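Local coordinates for mitochondrial RNA-binding protein 1 (Trypanosoma brucei, PDB 2GIA), which binds guide RNA in complex with mitochondrial RNA-binding protein 2 and acts as an RNA matchmaker in trypanosome RNA editing, at the interface of chains B and A. Residues are numbered along the deposited sequence; one frame, centred on the assembly and turned at random. Chains: chain A, mitochondrial RNA-binding protein 1; chain B, mitochondrial RNA-binding protein 2.

The interface of chains B and A. Residues chain B 178, 182, 186; chain A 144, 147, 149-150.
This is a heteromeric helix-to-helix contact between two members of the MRP family of guide-RNA-binding proteins, and it helps join MRP1 to MRP2 in the tetramer of two copies of each. Three residues spaced one turn apart on helix 170-188 of MRP2, B:Arg178, B:Gln182 and B:Tyr186, meet the end of MRP1 helix 130-145 and the short helix 149-153 that follows it. At one end a salt bridge pins the chains: B:Arg178 presents its guanidinium side-on, with NE 2.8 Å from OD1 of the A:Asp144 carboxylate and NH2 3.1 Å from OD2. Both bonds are nearly straight and lie close to the guanidinium plane, but the carboxylate is turned 30° against it; OD1 offers its syn lone pair, while NH2 reaches OD2 from out of the carboxylate plane. Bends at chi2 (-40°) and chi3 (-60°) fold the arginine so that NE faces the acid, and the rim of A:Phe147 touches its CB at 3.9 Å through CE2. Next along the helix, CB of B:Gln182 sits over the face of the A:Phe149 ring, 3.4 Å from CD2, and its amide passes beside A:Asp144. The phenylalanine in turn lays its own CB over a face of B:Tyr186, 3.6 Å from CE2, so aliphatic carbon meets aromatic face in both directions. Beyond it, the tyrosine hydroxyl OH packs 3.4 Å from CB of A:Arg150.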
# COMPACT_ATOMS: atom_id res chain seq x y z
N ARG B 178 9.74 1.91 0.61
CA ARG B 178 8.60 1.17 1.19
C ARG B 178 8.66 1.26 2.70
O ARG B 178 7.64 1.39 3.36
CB ARG B 178 8.62 -0.30 0.75
CG ARG B 178 8.43 -0.49 -0.80
CD ARG B 178 7.40 0.45 -1.45
NE ARG B 178 6.04 0.31 -0.89
CZ ARG B 178 5.07 1.24 -0.97
NH1 ARG B 178 5.27 2.43 -1.55
NH2 ARG B 178 3.84 0.93 -0.56
N GLN B 182 5.81 2.87 5.08
CA GLN B 182 5.17 2.18 6.22
C GLN B 182 5.38 2.99 7.52
O GLN B 182 4.45 3.14 8.33
CB GLN B 182 5.76 0.74 6.41
CG GLN B 182 5.42 -0.22 5.28
CD GLN B 182 3.94 -0.59 5.27
OE1 GLN B 182 3.44 -1.24 6.19
NE2 GLN B 182 3.25 -0.19 4.23
N TYR B 186 2.13 4.17 9.79
CA TYR B 186 1.91 3.80 11.18
C TYR B 186 2.07 4.99 12.11
O TYR B 186 1.28 5.15 13.05
CB TYR B 186 2.86 2.67 11.61
CG TYR B 186 2.39 1.31 11.12
CD1 TYR B 186 1.71 0.43 11.96
CD2 TYR B 186 2.55 0.96 9.79
CE1 TYR B 186 1.19 -0.77 11.48
CE2 TYR B 186 1.99 -0.26 9.28
CZ TYR B 186 1.31 -1.10 10.15
OH TYR B 186 0.66 -2.22 9.69
N ASP A 144 6.04 -4.86 1.57
CA ASP A 144 5.52 -3.91 2.56
C ASP A 144 5.41 -4.49 3.97
O ASP A 144 5.65 -3.80 4.97
CB ASP A 144 4.15 -3.37 2.14
CG ASP A 144 4.26 -2.34 1.03
OD1 ASP A 144 5.41 -1.95 0.65
OD2 ASP A 144 3.23 -1.93 0.52
N PHE A 147 8.95 -5.68 7.01
CA PHE A 147 9.74 -4.95 8.00
C PHE A 147 9.30 -5.18 9.43
O PHE A 147 10.06 -4.90 10.36
CB PHE A 147 9.67 -3.43 7.66
CG PHE A 147 10.05 -3.13 6.22
CD1 PHE A 147 11.37 -3.23 5.80
CD2 PHE A 147 9.10 -2.70 5.33
CE1 PHE A 147 11.75 -2.89 4.47
CE2 PHE A 147 9.43 -2.37 4.01
CZ PHE A 147 10.75 -2.45 3.56
N PHE A 149 6.21 -3.88 10.78
CA PHE A 149 5.38 -2.84 11.39
C PHE A 149 4.08 -3.35 11.99
O PHE A 149 3.73 -2.99 13.12
CB PHE A 149 5.04 -1.74 10.37
CG PHE A 149 6.21 -0.80 10.08
CD1 PHE A 149 6.44 0.32 10.90
CD2 PHE A 149 7.09 -1.06 9.03
CE1 PHE A 149 7.54 1.17 10.66
CE2 PHE A 149 8.19 -0.24 8.76
CZ PHE A 149 8.42 0.89 9.58
N ARG A 150 3.37 -4.20 11.24
CA ARG A 150 2.05 -4.64 11.71
C ARG A 150 2.12 -5.42 13.01
O ARG A 150 1.38 -5.15 13.95
CB ARG A 150 1.33 -5.44 10.62
CG ARG A 150 -0.17 -5.75 10.93
CD ARG A 150 -0.74 -6.70 9.83
NE ARG A 150 -0.75 -6.08 8.50
CZ ARG A 150 -1.80 -5.44 8.00
NH1 ARG A 150 -2.93 -5.34 8.72
NH2 ARG A 150 -1.74 -4.90 6.78